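Local coordinates for protein GTN Reductase (Agrobacterium tumefaciens, PDB 5N6G) that probably reduces activated carbon-carbon double bonds as an FMN-dependent ene-reductase of the Old Yellow Enzyme family, here with 2-phenylacrylic acid bound beside the flavin, at residues 176-180 and 181-185; 253-256 and 257-261. All blocks are in the same frame, centred on the assembly; numbering follows the deposited sequence. Where two conformers were deposited one is given.

Contact 1 forms the turn at the C-terminal end of barrel strand 174-178, and contact 2 the exit of helix 245-256 ahead of strand 263-267. Their centres lie about 17 Å apart and their nearest atoms about 7 Å, so they do not touch. Contact 1, its centre about 6 Å from the centre of the chain, holds residues that bind FMN and 2-phenylacrylic acid; contact 2, about 18 Å from the centre of the chain, lies outside that pocket. Apolar packing joins them indirectly: Ile177 and Leu261 both rest on Val215, and Ile185 and Leu256 on Leu211, all on helix 204-222. Ile229 of strand 227-231 likewise meets Ala179 of contact 1 and Leu256 of contact 2.

Contact 1. Residues 176-180 and 181-185; sequences EIHAA and NGYLI. With 8OZ (2-Phenylacrylic acid), chain C; FMN (flavin mononucleotide), chain B.
His178 and Tyr183 meet in a local, buried turn where barrel strand 174-178 gives way to helix 184-189. A type I' turn from Ala180 to Tyr183 reverses the chain, closed by Tyr183 N donating to Ala180 O at 3.3 Å, an almost straight bond (169°). Tyr183 takes the N-cap position and directs the edge of its ring toward the face of the His178 ring, offset, with centroids 5.3 Å apart and planes at 71°. The first torsion of His178 (chi1 -161°) sets CG beside the carbonyl carbon, and the imidazole runs forward alongside the turn. Ala180 N donates to His178 ND1 at 3.3 Å, close to the ring plane, which helps to set the ring's rotation and is consistent with NE2 carrying the proton.

In this (beta/alpha)8 barrel, an Old Yellow Enzyme, the histidine-asparagine pair at the end of the fourth strand grips the ligand's polar group. His178 NE2 gives a hydrogen bond of 2.9 Å to atom O of 2-phenylacrylic acid, and Asn181 ND2 one of 2.8 Å to the same oxygen. Asn181 OD1 is hydrogen-bonded to Thr271 OG1, which probably helps set the amide's orientation. The hydroxyl of Tyr183, hydrogen-bonded to Tyr65, approaches the ligand's alpha carbon: OH lies 3.6 Å from C1, consistent with the proton-donor role of the equivalent tyrosine in relatives.

Away from the ligand, the strand and helix are joined by aliphatic packing. Ile185 CD1 reaches Ile177 CG2 at 3.6 Å, the two side chains crossing at about a right angle, while Ile185 CG2 lies 3.8 Å from Ala179 CB. A water bridges His178 O and Ile185 N, accepting from the latter.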
loop_
_atom_site.group_PDB
_atom_site.type_symbol
_atom_site.label_atom_id
_atom_site.label_comp_id
_atom_site.label_asym_id
_atom_site.label_seq_id
_atom_site.Cartn_x
_atom_site.Cartn_y
_atom_site.Cartn_z
ATOM N N GLU A 176 5.954 3.396 2.207
ATOM C CA GLU A 176 4.584 3.817 1.972
ATOM C C GLU A 176 3.726 3.217 3.075
ATOM O O GLU A 176 3.619 1.992 3.180
ATOM C CB GLU A 176 4.083 3.366 0.599
ATOM C CG GLU A 176 2.621 3.705 0.350
ATOM C CD GLU A 176 2.141 3.356 -1.056
ATOM O OE1 GLU A 176 2.376 4.145 -2.019
ATOM O OE2 GLU A 176 1.483 2.298 -1.188
ATOM N N ILE A 177 3.103 4.064 3.881
ATOM C CA ILE A 177 2.179 3.562 4.891
ATOM C C ILE A 177 0.912 3.092 4.188
ATOM O O ILE A 177 0.261 3.859 3.479
ATOM C CB ILE A 177 1.865 4.648 5.929
ATOM C CG1 ILE A 177 3.097 5.005 6.746
ATOM C CG2 ILE A 177 0.769 4.188 6.845
ATOM C CD1 ILE A 177 3.009 6.382 7.421
ATOM N N HIS A 178 0.542 1.827 4.384
ATOM C CA HIS A 178 -0.710 1.315 3.828
ATOM C C HIS A 178 -1.882 1.830 4.648
ATOM O O HIS A 178 -2.193 1.299 5.720
ATOM C CB HIS A 178 -0.715 -0.202 3.803
ATOM C CG HIS A 178 -1.728 -0.785 2.874
ATOM N ND1 HIS A 178 -2.872 -0.117 2.495
ATOM C CD2 HIS A 178 -1.758 -1.978 2.229
ATOM C CE1 HIS A 178 -3.552 -0.860 1.637
ATOM N NE2 HIS A 178 -2.905 -2.000 1.471
ATOM N N ALA A 179 -2.572 2.849 4.141
ATOM C CA ALA A 179 -3.727 3.403 4.833
ATOM C C ALA A 179 -4.953 3.313 3.944
ATOM O O ALA A 179 -5.841 4.177 3.986
ATOM C CB ALA A 179 -3.477 4.843 5.263
ATOM N N ALA A 180 -5.023 2.240 3.165
ATOM C CA ALA A 180 -5.989 2.068 2.108
ATOM C C ALA A 180 -6.675 0.701 2.231
ATOM O O ALA A 180 -6.398 -0.091 3.135
ATOM C CB ALA A 180 -5.312 2.230 0.731
ATOM N N ASN A 181 -7.631 0.488 1.343
ATOM C CA ASN A 181 -8.261 -0.801 1.049
ATOM C C ASN A 181 -8.780 -1.543 2.278
ATOM O O ASN A 181 -8.758 -2.770 2.329
ATOM C CB ASN A 181 -7.312 -1.684 0.254
ATOM C CG ASN A 181 -6.931 -1.046 -1.058
ATOM O OD1 ASN A 181 -7.706 -0.275 -1.626
ATOM N ND2 ASN A 181 -5.754 -1.353 -1.546
ATOM N N GLY A 182 -9.372 -0.807 3.212
ATOM C CA GLY A 182 -10.087 -1.456 4.310
ATOM C C GLY A 182 -9.234 -2.094 5.383
ATOM O O GLY A 182 -9.772 -2.876 6.168
ATOM N N TYR A 183 -7.938 -1.815 5.435
ATOM C CA TYR A 183 -7.076 -2.408 6.449
ATOM C C TYR A 183 -7.085 -1.539 7.709
ATOM O O TYR A 183 -7.998 -0.739 7.912
ATOM C CB TYR A 183 -5.702 -2.694 5.852
ATOM C CG TYR A 183 -5.840 -3.783 4.793
ATOM C CD1 TYR A 183 -6.197 -5.070 5.145
ATOM C CD2 TYR A 183 -5.664 -3.509 3.440
ATOM C CE1 TYR A 183 -6.327 -6.078 4.190
ATOM C CE2 TYR A 183 -5.818 -4.513 2.478
ATOM C CZ TYR A 183 -6.131 -5.787 2.866
ATOM O OH TYR A 183 -6.277 -6.787 1.937
ATOM N N LEU A 184 -6.145 -1.763 8.626
ATOM C CA LEU A 184 -6.318 -1.250 9.994
ATOM C C LEU A 184 -6.554 0.258 10.024
ATOM O O LEU A 184 -7.444 0.730 10.739
ATOM C CB LEU A 184 -5.115 -1.599 10.861
ATOM C CG LEU A 184 -5.233 -1.139 12.327
ATOM C CD1 LEU A 184 -6.331 -1.891 13.047
ATOM C CD2 LEU A 184 -3.883 -1.283 13.063
ATOM N N ILE A 185 -5.709 1.034 9.347
ATOM C CA ILE A 185 -5.826 2.484 9.457
ATOM C C ILE A 185 -7.167 2.932 8.908
ATOM O O ILE A 185 -7.837 3.791 9.497
ATOM C CB ILE A 185 -4.646 3.181 8.762
ATOM C CG1 ILE A 185 -3.339 2.833 9.490
ATOM C CG2 ILE A 185 -4.825 4.699 8.789
ATOM C CD1 ILE A 185 -2.074 3.317 8.802
HETATM C C4 8OZ C . -5.104 -8.420 -3.108
HETATM C C5 8OZ C . -4.997 -9.586 -2.386
HETATM C C6 8OZ C . -4.602 -9.538 -1.068
HETATM C C7 8OZ C . -4.294 -8.327 -0.474
HETATM C C8 8OZ C . -4.781 -4.636 -0.811
HETATM C C 8OZ C . -2.844 -5.798 0.147
HETATM O O 8OZ C . -4.381 -3.549 -0.468
HETATM C C1 8OZ C . -3.939 -5.858 -0.596
HETATM C C2 8OZ C . -4.380 -7.146 -1.200
HETATM C C3 8OZ C . -4.804 -7.202 -2.524
HETATM O O1 8OZ C . -5.958 -4.810 -1.361
HETATM N N1 FMN B . -2.948 -2.628 -3.174
HETATM C C2 FMN B . -2.191 -2.335 -2.067
HETATM O O2 FMN B . -2.230 -1.208 -1.522
HETATM N N3 FMN B . -1.342 -3.291 -1.555
HETATM C C4 FMN B . -1.194 -4.581 -2.030
HETATM O O4 FMN B . -0.371 -5.345 -1.527
HETATM C C4A FMN B . -2.018 -4.891 -3.178
HETATM N N5 FMN B . -1.912 -6.083 -3.711
HETATM C C5A FMN B . -2.582 -6.314 -4.900
HETATM C C6 FMN B . -2.390 -7.533 -5.540
HETATM C C7 FMN B . -2.943 -7.776 -6.789
HETATM C C7M FMN B . -2.679 -9.103 -7.457
HETATM C C8 FMN B . -3.715 -6.791 -7.414
HETATM C C8M FMN B . -4.277 -6.997 -8.794
HETATM C C9 FMN B . -3.932 -5.576 -6.769
HETATM C C9A FMN B . -3.361 -5.331 -5.521
HETATM N N10 FMN B . -3.468 -4.071 -4.894
HETATM C C10 FMN B . -2.832 -3.828 -3.707
HETATM C "C1'" FMN B . -4.115 -2.977 -5.632
HETATM C "C2'" FMN B . -3.174 -2.395 -6.679
HETATM O "O2'" FMN B . -2.055 -1.757 -6.054
HETATM C "C3'" FMN B . -3.855 -1.392 -7.610
HETATM O "O3'" FMN B . -4.456 -0.355 -6.836
HETATM C "C4'" FMN B . -4.930 -2.014 -8.500
HETATM O "O4'" FMN B . -4.402 -3.147 -9.193
HETATM C "C5'" FMN B . -5.523 -1.010 -9.472
HETATM O "O5'" FMN B . -4.510 -0.526 -10.376
HETATM P P FMN B . -4.356 -0.999 -11.922
HETATM O O1P FMN B . -5.641 -0.578 -12.603
HETATM O O2P FMN B . -4.233 -2.513 -11.871
HETATM O O3P FMN B . -3.140 -0.298 -12.406
HETATM O O HOH W 1 -3.663 -0.304 7.522
#

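Contact 2. Residues 253-256 and 257-261; sequences VEQL and GKRNL
The C-terminal end of helix 245-256 runs into a type I turn, from Leu256 to Arg259, in which Gln255 and Leu256 are held by the residues that follow. Gly257 N makes an i-to-i-4 bond to Val253 O at 2.8 Å; the next two donors reach back three residues. Lys258 N donates to Gln255 O at 3.1 Å, and Arg259 N to Leu256 O, also at 3.1 Å, closing the turn.

Gln255 O has a second donor. Arg259 folds back with CG beside its own backbone N (chi1 -74°) and a chain extended from CG to NE, bringing NH1 within 3.0 Å of Gln255 O. The oxygen lies at the guanidinium edge, close to its plane. Both donors stand well out of the carbonyl plane, Lys258 N on one face and Arg259 NH1 on the other. Arg259 NE has its own partner, a salt bridge to Asp216 of helix 204-222.

Lys258 lies alongside Gln255, the two side chains pointing the same way. The glutamine bends at chi2 (-38°) while the lysine stays extended beyond CG, and Lys258 NZ donates to Gln255 OE1 at 3.0 Å.

This turn leads from the helix into strand 263-267, within a beta-alpha-beta crossover of the barrel. On its buried side Leu256 CD2 meets Leu261 CD1 at 3.8 Å, and a water accepts from Leu261 N while donating to Leu256 O. Arg259 thus brings a positive charge to a carbonyl of the last turn, where it would probably ease the negative end of the helix, although Asp216 shares that charge; Lys258 lies beside the turn, its NZ held by Gln255 OE1. Arg259 also ties that end to helix 204-222.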
loop_
_atom_site.group_PDB
_atom_site.type_symbol
_atom_site.label_atom_id
_atom_site.label_comp_id
_atom_site.label_asym_id
_atom_site.label_seq_id
_atom_site.Cartn_x
_atom_site.Cartn_y
_atom_site.Cartn_z
ATOM N N VAL A 253 -5.969 14.938 4.380
ATOM C CA VAL A 253 -4.846 15.450 3.591
ATOM C C VAL A 253 -4.498 16.886 3.958
ATOM O O VAL A 253 -3.346 17.293 3.786
ATOM C CB VAL A 253 -5.035 15.346 2.066
ATOM C CG1 VAL A 253 -4.891 13.951 1.610
ATOM C CG2 VAL A 253 -6.317 16.031 1.585
ATOM N N GLU A 254 -5.440 17.679 4.480
ATOM C CA GLU A 254 -5.066 18.969 5.033
ATOM C C GLU A 254 -4.027 18.787 6.133
ATOM O O GLU A 254 -3.042 19.523 6.199
ATOM C CB GLU A 254 -6.312 19.674 5.563
ATOM C CG GLU A 254 -6.050 20.996 6.201
ATOM C CD GLU A 254 -7.123 21.388 7.206
ATOM O OE1 GLU A 254 -8.183 20.719 7.258
ATOM O OE2 GLU A 254 -6.893 22.356 7.960
ATOM N N GLN A 255 -4.234 17.797 6.995
ATOM C CA GLN A 255 -3.267 17.548 8.051
ATOM C C GLN A 255 -1.968 16.990 7.495
ATOM O O GLN A 255 -0.886 17.362 7.957
ATOM C CB GLN A 255 -3.850 16.597 9.093
ATOM C CG GLN A 255 -5.136 17.077 9.721
ATOM C CD GLN A 255 -5.192 18.565 9.988
ATOM O OE1 GLN A 255 -4.337 19.120 10.662
ATOM N NE2 GLN A 255 -6.209 19.221 9.450
ATOM N N LEU A 256 -2.046 16.098 6.489
ATOM C CA LEU A 256 -0.832 15.561 5.880
ATOM C C LEU A 256 -0.040 16.642 5.159
ATOM O O LEU A 256 1.186 16.553 5.064
ATOM C CB LEU A 256 -1.180 14.421 4.920
ATOM C CG LEU A 256 -1.767 13.184 5.597
ATOM C CD1 LEU A 256 -2.188 12.189 4.514
ATOM C CD2 LEU A 256 -0.840 12.493 6.549
ATOM N N GLY A 257 -0.725 17.672 4.657
ATOM C CA GLY A 257 -0.059 18.783 4.001
ATOM C C GLY A 257 0.855 19.571 4.903
ATOM O O GLY A 257 1.690 20.345 4.421
ATOM N N LYS A 258 0.706 19.403 6.210
ATOM C CA LYS A 258 1.519 20.086 7.202
ATOM C C LYS A 258 2.780 19.320 7.566
ATOM O O LYS A 258 3.634 19.877 8.288
ATOM C CB LYS A 258 0.693 20.304 8.464
ATOM C CG LYS A 258 -0.523 21.206 8.292
ATOM C CD LYS A 258 -1.396 21.131 9.515
ATOM C CE LYS A 258 -2.614 22.027 9.380
ATOM N NZ LYS A 258 -3.430 21.935 10.627
ATOM N N ARG A 259 2.945 18.103 7.051
ATOM C CA ARG A 259 3.936 17.158 7.570
ATOM C C ARG A 259 5.124 16.857 6.651
ATOM O O ARG A 259 5.903 15.952 6.958
ATOM C CB ARG A 259 3.221 15.872 7.966
ATOM C CG ARG A 259 2.429 16.093 9.269
ATOM C CD ARG A 259 1.329 15.137 9.441
ATOM N NE ARG A 259 0.945 14.977 10.840
ATOM C CZ ARG A 259 0.001 15.680 11.468
ATOM N NH1 ARG A 259 -0.682 16.643 10.855
ATOM N NH2 ARG A 259 -0.280 15.392 12.731
ATOM N N ASN A 260 5.305 17.582 5.557
ATOM C CA ASN A 260 6.543 17.480 4.782
ATOM C C ASN A 260 6.789 16.059 4.267
ATOM O O ASN A 260 7.932 15.601 4.191
ATOM C CB ASN A 260 7.727 17.966 5.615
ATOM C CG ASN A 260 7.630 19.444 5.934
ATOM O OD1 ASN A 260 7.494 19.849 7.089
ATOM N ND2 ASN A 260 7.682 20.253 4.898
ATOM N N LEU A 261 5.724 15.386 3.828
ATOM C CA LEU A 261 5.815 14.002 3.385
ATOM C C LEU A 261 6.347 13.894 1.956
ATOM O O LEU A 261 6.283 14.840 1.150
ATOM C CB LEU A 261 4.460 13.304 3.480
ATOM C CG LEU A 261 3.836 13.227 4.882
ATOM C CD1 LEU A 261 2.551 12.452 4.807
ATOM C CD2 LEU A 261 4.798 12.578 5.871
HETATM O O HOH W 2 3.143 16.607 3.096
#